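Local atomic coordinates of protein CPn_0803/CP_1068/CPj0803/CpB0832 (Chlamydophila pneumoniae, PDB entry 3Q9D), a protein that is of unknown function but is possibly a coiled-coil component of the needle tip of the chlamydial type III secretion system. Residues E45-D48 / N49-L52; T70-E73 / F74-V77; F91-E94 / M95-G99. All coordinates share one frame; numbering follows the deposited sequence.

Interaction 1 of 3, residues E45-D48 / N49-L52; sequences ELED and NVFL
Asp48 and Val50 are the principal residues of the turn in which an extended N-terminal segment winds into helix 48-61, with Glu47 as the partner of Val50. The carbonyl of Asp48 takes the backbone N-H of Leu52, with N and O 3.3 Å apart and the donor in the carbonyl plane. Phe51 N, 3.2 Å from the same Asp48 O, adds a bent and weak bond. One residue earlier, Glu47 O accepts from Val50 N at 2.9 Å, and here the donor sits well above the carbonyl plane. The Glu47 chain leaves with CG wedged between its backbone N and carbonyl carbon (chi1 50°) and bends again at the next torsion (chi2 -85°). The carboxylate is thereby brought across Val50, so that Glu47 CG and CD both approach Val50 CG2 at 3.4 Å; Val50 has two conformers, and the distance is that of the one described here, so the approach is less certain. Leu46 reaches the helix from further up the chain, its CD1 lying 4.1 Å from Phe51 CE2, obliquely to the ring. The Asp48 carboxylate is engaged outside the turn: OD1 is hydrogen-bonded to Gln109 NE2, which Leu46 O also engages, tying the helix start to helix 107-133. Backbone carbonyls thus close the first turn, while the Asp48 carboxylate serves an interhelical link and the Leu46 methyl and the Phe51 ring begin the apolar packing at the start of the helix.

Interaction 2 of 3, residues T70-E73 / F74-V77; sequences TFRE and FQNV
With CG of Phe71 anti to the backbone N (chi1 -176°) and CG of Gln75 anti to its carbonyl carbon (chi1 -68°), the ring and the amide chain converge one turn apart on the alpha-helix 70-82. This helix packs within a helical bundle against helices 48-61, 86-98 and 107-133. Gln75 CG makes an off-centre CH-pi contact with the Phe71 ring, 4.2 Å from its centroid, and the extended chain carries the amide to the CE2 corner of the ring, where Gln75 CD comes within 3.4 Å of Phe71 CE2. Phe74, three residues on, meets the same ring at another of its atoms: Phe71 CE1 and Phe74 CD2 are 3.9 Å apart, and the two planes are inclined at 43°, an oblique pairing. Beneath these side chains the backbone bonds follow the alpha-helical pattern, each N-H to the carbonyl four residues back, including Phe74 N to Thr70 O at 2.9 Å and Gln75 N to Phe71 O at 3.0 Å. While the Phe74 ring is buried against Leu58, Ile61 and Ile124, the polar ends on another side of the helix serve the assembly. Arg72 NH1 forms a salt bridge with Asp143 of the second subunit, and Glu73 OE2 is hydrogen-bonded to Asn138 of that subunit. A water donates to Glu73 O, already the acceptor for Val77 N, and accepts from Asn76 ND2, with both water bonds 2.9 Å long.

Interaction 3 of 3, residues F91-E94 / M95-G99; sequences FFFE and MLING
A Met-aromatic contact between Met95 and Phe92 belongs to the last turns of helix 86-98, just before the chain leaves the helix at Gly99. In the conformer described here, one of two, the Met95 sulfur lies at the edge of the Phe92 ring, SD being 5.2 Å from the ring centroid. Met95 extends through its first two torsions and then bends at the last (chi3 -49°), which brings the methyl against both the Phe91 and Phe92 rings. Met95 CE is 3.6 Å from Phe92 CD1 and also approaches the Phe91 ring obliquely. Phe91 in turn sets CD2 over the centre of one face of Phe92, 4.0 Å above the ring plane. These groups face the interior of a helical bundle, where Phe92 packs on Val50 and Leu54 of helix 48-61 and Met95 on Ala113 and Ile117 of helix 107-133. On another side of the helix, Phe93 and Ile97 lie side by side and point the same way, with their CD1 atoms 3.9 Å apart; the Phe93 ring also meets Phe79 edge-to-face. Nearer the helix end Glu94 and Asn98 are joined twice. The backbone bond from Asn98 N to Glu94 O is 3.0 Å long, its donor well above the carbonyl plane. The amide of Asn98 gives a straighter bond, ND2 to Glu94 OE1 at 2.9 Å, directed within its own plane but reaching the oxygen from above the carboxylate plane.

Overall arrangement
The three contacts follow one another along the chain, on helices 48-61, 70-82 and 86-98, and lie on the same side of the molecule's centre. Interaction 3 is the common neighbour: its centre is 15 Å from that of interaction 1 and 13 Å from that of interaction 2. It touches interaction 1 through Leu46 CD1 on Phe91 CE2 (3.9 Å) and Phe51 CE1 on Phe92 CE1 (3.9 Å), and interaction 2 through Phe74 CE2 on Phe93 CE1 (3.8 Å). Interactions 1 and 2 do not touch, their nearest atoms being about 8 Å apart. Among the three, interaction 2 alone reaches another subunit of the assembly.

Interaction 1 of 3, residues E45-D48 / N49-L52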
loop_
_atom_site.group_PDB
_atom_site.type_symbol
_atom_site.label_atom_id
_atom_site.label_comp_id
_atom_site.label_asym_id
_atom_site.label_seq_id
_atom_site.Cartn_x
_atom_site.Cartn_y
_atom_site.Cartn_z
ATOM N N GLU A 45 4.956 -28.781 -35.831
ATOM C CA GLU A 45 6.342 -29.195 -35.642
ATOM C C GLU A 45 7.072 -28.344 -34.612
ATOM O O GLU A 45 7.605 -27.287 -34.941
ATOM C CB GLU A 45 7.095 -29.161 -36.975
ATOM N N LEU A 46 7.104 -28.823 -33.371
ATOM C CA LEU A 46 7.756 -28.106 -32.281
ATOM C C LEU A 46 9.052 -28.787 -31.834
ATOM O O LEU A 46 9.103 -30.004 -31.699
ATOM C CB LEU A 46 6.810 -28.025 -31.088
ATOM C CG LEU A 46 5.457 -27.361 -31.300
ATOM C CD1 LEU A 46 4.492 -27.834 -30.236
ATOM C CD2 LEU A 46 5.596 -25.845 -31.279
ATOM N N GLU A 47 10.088 -27.998 -31.572
ATOM C CA GLU A 47 11.325 -28.518 -30.991
ATOM C C GLU A 47 11.189 -28.572 -29.465
ATOM O O GLU A 47 10.472 -27.750 -28.893
ATOM C CB GLU A 47 12.507 -27.635 -31.399
ATOM C CG GLU A 47 12.295 -26.126 -31.171
ATOM C CD GLU A 47 11.567 -25.412 -32.322
ATOM O OE1 GLU A 47 10.460 -25.842 -32.729
ATOM O OE2 GLU A 47 12.114 -24.400 -32.818
ATOM N N ASP A 48 11.866 -29.524 -28.811
ATOM C CA ASP A 48 11.821 -29.649 -27.346
ATOM C C ASP A 48 12.196 -28.328 -26.712
ATOM O O ASP A 48 11.772 -27.996 -25.589
ATOM C CB ASP A 48 12.801 -30.713 -26.831
ATOM C CG ASP A 48 12.313 -32.140 -27.063
ATOM O OD1 ASP A 48 11.115 -32.322 -27.375
ATOM O OD2 ASP A 48 13.131 -33.084 -26.915
ATOM N N ASN A 49 13.018 -27.574 -27.428
ATOM C CA ASN A 49 13.506 -26.333 -26.878
ATOM C C ASN A 49 12.363 -25.367 -26.555
ATOM O O ASN A 49 12.485 -24.564 -25.628
ATOM C CB ASN A 49 14.518 -25.691 -27.822
ATOM C CG ASN A 49 15.587 -24.920 -27.079
ATOM O OD1 ASN A 49 15.959 -25.276 -25.957
ATOM N ND2 ASN A 49 16.082 -23.850 -27.694
ATOM N N VAL A 50 11.255 -25.459 -27.298
ATOM C CA VAL A 50 10.129 -24.543 -27.122
ATOM C C VAL A 50 9.445 -24.750 -25.770
ATOM O O VAL A 50 9.079 -23.795 -25.101
ATOM C CB VAL A 50 9.083 -24.685 -28.259
ATOM C CG1 VAL A 50 7.915 -23.733 -28.041
ATOM C CG2 VAL A 50 9.732 -24.429 -29.612
ATOM N N PHE A 51 9.263 -26.009 -25.386
ATOM C CA PHE A 51 8.657 -26.306 -24.105
ATOM C C PHE A 51 9.548 -25.800 -22.993
ATOM O O PHE A 51 9.058 -25.334 -21.971
ATOM C CB PHE A 51 8.420 -27.804 -23.934
ATOM C CG PHE A 51 7.274 -28.331 -24.768
ATOM C CD1 PHE A 51 5.999 -28.429 -24.233
ATOM C CD2 PHE A 51 7.475 -28.707 -26.091
ATOM C CE1 PHE A 51 4.945 -28.902 -24.996
ATOM C CE2 PHE A 51 6.423 -29.181 -26.860
ATOM C CZ PHE A 51 5.157 -29.276 -26.307
ATOM N N LEU A 52 10.857 -25.980 -23.148
ATOM C CA LEU A 52 11.805 -25.531 -22.133
ATOM C C LEU A 52 11.834 -24.013 -21.978
ATOM O O LEU A 52 11.829 -23.493 -20.866
ATOM C CB LEU A 52 13.209 -26.048 -22.449
ATOM C CG LEU A 52 14.247 -25.901 -21.335
ATOM C CD1 LEU A 52 13.763 -26.562 -20.056
ATOM C CD2 LEU A 52 15.586 -26.475 -21.767
#

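Interaction 2 of 3, residues T70-E73 / F74-V77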
loop_
_atom_site.group_PDB
_atom_site.type_symbol
_atom_site.label_atom_id
_atom_site.label_comp_id
_atom_site.label_asym_id
_atom_site.label_seq_id
_atom_site.Cartn_x
_atom_site.Cartn_y
_atom_site.Cartn_z
ATOM N N THR A 70 -1.130 -9.628 -15.402
ATOM C CA THR A 70 -0.475 -10.932 -15.517
ATOM C C THR A 70 -1.073 -11.805 -16.626
ATOM O O THR A 70 -0.333 -12.488 -17.359
ATOM C CB THR A 70 -0.514 -11.688 -14.187
ATOM O OG1 THR A 70 0.120 -10.893 -13.182
ATOM C CG2 THR A 70 0.199 -13.081 -14.302
ATOM N N PHE A 71 -2.390 -11.778 -16.783
ATOM C CA PHE A 71 -2.960 -12.566 -17.870
ATOM C C PHE A 71 -2.485 -12.068 -19.229
ATOM O O PHE A 71 -2.108 -12.847 -20.109
ATOM C CB PHE A 71 -4.490 -12.584 -17.847
ATOM C CG PHE A 71 -5.056 -13.472 -18.912
ATOM C CD1 PHE A 71 -4.927 -14.847 -18.806
ATOM C CD2 PHE A 71 -5.626 -12.941 -20.049
ATOM C CE1 PHE A 71 -5.427 -15.689 -19.795
ATOM C CE2 PHE A 71 -6.121 -13.773 -21.063
ATOM C CZ PHE A 71 -6.011 -15.144 -20.939
ATOM N N ARG A 72 -2.458 -10.753 -19.401
ATOM C CA ARG A 72 -1.939 -10.205 -20.642
ATOM C C ARG A 72 -0.451 -10.475 -20.820
ATOM O O ARG A 72 0.021 -10.660 -21.939
ATOM C CB ARG A 72 -2.268 -8.708 -20.755
ATOM C CG ARG A 72 -3.642 -8.516 -21.430
ATOM C CD ARG A 72 -4.142 -7.093 -21.377
ATOM N NE ARG A 72 -4.415 -6.660 -20.009
ATOM C CZ ARG A 72 -5.234 -5.660 -19.690
ATOM N NH1 ARG A 72 -5.869 -4.998 -20.647
ATOM N NH2 ARG A 72 -5.425 -5.331 -18.414
ATOM N N GLU A 73 0.290 -10.504 -19.718
ATOM C CA GLU A 73 1.718 -10.786 -19.818
ATOM C C GLU A 73 1.939 -12.229 -20.284
ATOM O O GLU A 73 2.809 -12.502 -21.109
ATOM C CB GLU A 73 2.405 -10.560 -18.464
ATOM C CG GLU A 73 3.918 -10.696 -18.537
ATOM C CD GLU A 73 4.620 -10.315 -17.225
ATOM O OE1 GLU A 73 3.921 -10.145 -16.200
ATOM O OE2 GLU A 73 5.876 -10.198 -17.234
ATOM N N PHE A 74 1.138 -13.142 -19.744
ATOM C CA PHE A 74 1.120 -14.522 -20.194
ATOM C C PHE A 74 0.782 -14.653 -21.697
ATOM O O PHE A 74 1.439 -15.390 -22.431
ATOM C CB PHE A 74 0.120 -15.321 -19.347
ATOM C CG PHE A 74 -0.427 -16.531 -20.043
ATOM C CD1 PHE A 74 0.332 -17.688 -20.159
ATOM C CD2 PHE A 74 -1.711 -16.515 -20.578
ATOM C CE1 PHE A 74 -0.189 -18.834 -20.822
ATOM C CE2 PHE A 74 -2.234 -17.644 -21.227
ATOM C CZ PHE A 74 -1.476 -18.790 -21.350
ATOM N N GLN A 75 -0.250 -13.964 -22.162
ATOM C CA GLN A 75 -0.572 -14.023 -23.590
ATOM C C GLN A 75 0.612 -13.576 -24.419
ATOM O O GLN A 75 0.898 -14.144 -25.453
ATOM C CB GLN A 75 -1.771 -13.119 -23.907
ATOM C CG GLN A 75 -3.084 -13.612 -23.309
ATOM C CD GLN A 75 -4.227 -12.688 -23.678
ATOM O OE1 GLN A 75 -4.201 -11.504 -23.349
ATOM N NE2 GLN A 75 -5.215 -13.215 -24.398
ATOM N N ASN A 76 1.296 -12.537 -23.967
ATOM C CA ASN A 76 2.460 -12.015 -24.701
ATOM C C ASN A 76 3.590 -13.054 -24.787
ATOM O O ASN A 76 4.225 -13.203 -25.826
ATOM C CB ASN A 76 2.965 -10.729 -24.048
ATOM C CG ASN A 76 4.151 -10.126 -24.785
ATOM O OD1 ASN A 76 4.020 -9.709 -25.931
ATOM N ND2 ASN A 76 5.310 -10.087 -24.133
ATOM N N VAL A 77 3.802 -13.788 -23.695
ATOM C CA VAL A 77 4.755 -14.899 -23.662
ATOM C C VAL A 77 4.386 -15.981 -24.674
ATOM O O VAL A 77 5.238 -16.476 -25.414
ATOM C CB VAL A 77 4.813 -15.520 -22.238
ATOM C CG1 VAL A 77 5.457 -16.916 -22.265
ATOM C CG2 VAL A 77 5.587 -14.580 -21.296
HETATM O O HOH W 1 5.360 -11.200 -21.491
#

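Interaction 3 of 3, residues F91-E94 / M95-G99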
loop_
_atom_site.group_PDB
_atom_site.type_symbol
_atom_site.label_atom_id
_atom_site.label_comp_id
_atom_site.label_asym_id
_atom_site.label_seq_id
_atom_site.Cartn_x
_atom_site.Cartn_y
_atom_site.Cartn_z
ATOM N N PHE A 91 -2.329 -23.747 -29.770
ATOM C CA PHE A 91 -1.984 -25.012 -29.138
ATOM C C PHE A 91 -1.671 -24.765 -27.664
ATOM O O PHE A 91 -2.197 -25.449 -26.786
ATOM C CB PHE A 91 -0.785 -25.654 -29.832
ATOM C CG PHE A 91 -0.275 -26.882 -29.135
ATOM C CD1 PHE A 91 -1.037 -28.037 -29.100
ATOM C CD2 PHE A 91 0.961 -26.881 -28.514
ATOM C CE1 PHE A 91 -0.581 -29.175 -28.457
ATOM C CE2 PHE A 91 1.430 -28.019 -27.874
ATOM C CZ PHE A 91 0.649 -29.167 -27.846
ATOM N N PHE A 92 -0.822 -23.780 -27.390
ATOM C CA PHE A 92 -0.446 -23.499 -26.002
ATOM C C PHE A 92 -1.560 -22.883 -25.163
ATOM O O PHE A 92 -1.669 -23.168 -23.968
ATOM C CB PHE A 92 0.837 -22.661 -25.936
ATOM C CG PHE A 92 2.084 -23.458 -26.233
ATOM C CD1 PHE A 92 2.442 -24.528 -25.418
ATOM C CD2 PHE A 92 2.894 -23.138 -27.311
ATOM C CE1 PHE A 92 3.587 -25.275 -25.682
ATOM C CE2 PHE A 92 4.035 -23.870 -27.585
ATOM C CZ PHE A 92 4.384 -24.940 -26.773
ATOM N N PHE A 93 -2.402 -22.048 -25.779
ATOM C CA PHE A 93 -3.573 -21.511 -25.073
ATOM C C PHE A 93 -4.562 -22.624 -24.675
ATOM O O PHE A 93 -5.032 -22.656 -23.549
ATOM C CB PHE A 93 -4.295 -20.454 -25.919
ATOM C CG PHE A 93 -3.546 -19.133 -26.022
ATOM C CD1 PHE A 93 -2.944 -18.565 -24.898
ATOM C CD2 PHE A 93 -3.442 -18.472 -27.237
ATOM C CE1 PHE A 93 -2.250 -17.321 -24.992
ATOM C CE2 PHE A 93 -2.755 -17.244 -27.343
ATOM C CZ PHE A 93 -2.155 -16.682 -26.214
ATOM N N GLU A 94 -4.896 -23.514 -25.602
ATOM C CA GLU A 94 -5.763 -24.658 -25.259
ATOM C C GLU A 94 -5.137 -25.480 -24.133
ATOM O O GLU A 94 -5.798 -25.841 -23.153
ATOM C CB GLU A 94 -5.952 -25.563 -26.474
ATOM C CG GLU A 94 -6.747 -24.956 -27.598
ATOM C CD GLU A 94 -8.216 -24.801 -27.253
ATOM O OE1 GLU A 94 -8.614 -25.190 -26.130
ATOM O OE2 GLU A 94 -8.970 -24.297 -28.114
ATOM N N MET A 95 -3.848 -25.775 -24.276
ATOM C CA MET A 95 -3.122 -26.546 -23.271
ATOM C C MET A 95 -3.160 -25.870 -21.889
ATOM O O MET A 95 -3.568 -26.481 -20.883
ATOM C CB MET A 95 -1.662 -26.731 -23.702
ATOM C CG MET A 95 -0.793 -27.378 -22.626
ATOM S SD MET A 95 0.989 -27.222 -22.922
ATOM C CE MET A 95 1.073 -27.753 -24.631
ATOM N N LEU A 96 -2.747 -24.604 -21.844
ATOM C CA LEU A 96 -2.498 -23.900 -20.568
ATOM C C LEU A 96 -3.721 -23.209 -19.956
ATOM O O LEU A 96 -3.794 -23.032 -18.742
ATOM C CB LEU A 96 -1.360 -22.889 -20.736
ATOM C CG LEU A 96 -0.013 -23.525 -21.099
ATOM C CD1 LEU A 96 1.017 -22.452 -21.408
ATOM C CD2 LEU A 96 0.463 -24.414 -19.963
ATOM N N ILE A 97 -4.664 -22.800 -20.797
ATOM C CA ILE A 97 -5.905 -22.212 -20.295
ATOM C C ILE A 97 -6.953 -23.300 -20.046
ATOM O O ILE A 97 -7.597 -23.315 -18.995
ATOM C CB ILE A 97 -6.458 -21.140 -21.256
ATOM C CG1 ILE A 97 -5.525 -19.923 -21.299
ATOM C CG2 ILE A 97 -7.840 -20.699 -20.832
ATOM C CD1 ILE A 97 -5.893 -18.923 -22.430
ATOM N N ASN A 98 -7.090 -24.234 -20.989
ATOM C CA ASN A 98 -8.115 -25.284 -20.897
ATOM C C ASN A 98 -7.639 -26.671 -20.439
ATOM O O ASN A 98 -8.457 -27.558 -20.262
ATOM C CB ASN A 98 -8.859 -25.422 -22.233
ATOM C CG ASN A 98 -9.635 -24.175 -22.583
ATOM O OD1 ASN A 98 -10.037 -23.436 -21.690
ATOM N ND2 ASN A 98 -9.843 -23.923 -23.876
ATOM N N GLY A 99 -6.333 -26.861 -20.267
ATOM C CA GLY A 99 -5.786 -28.170 -19.927
ATOM C C GLY A 99 -5.980 -29.241 -21.005
ATOM O O GLY A 99 -5.928 -30.449 -20.723
#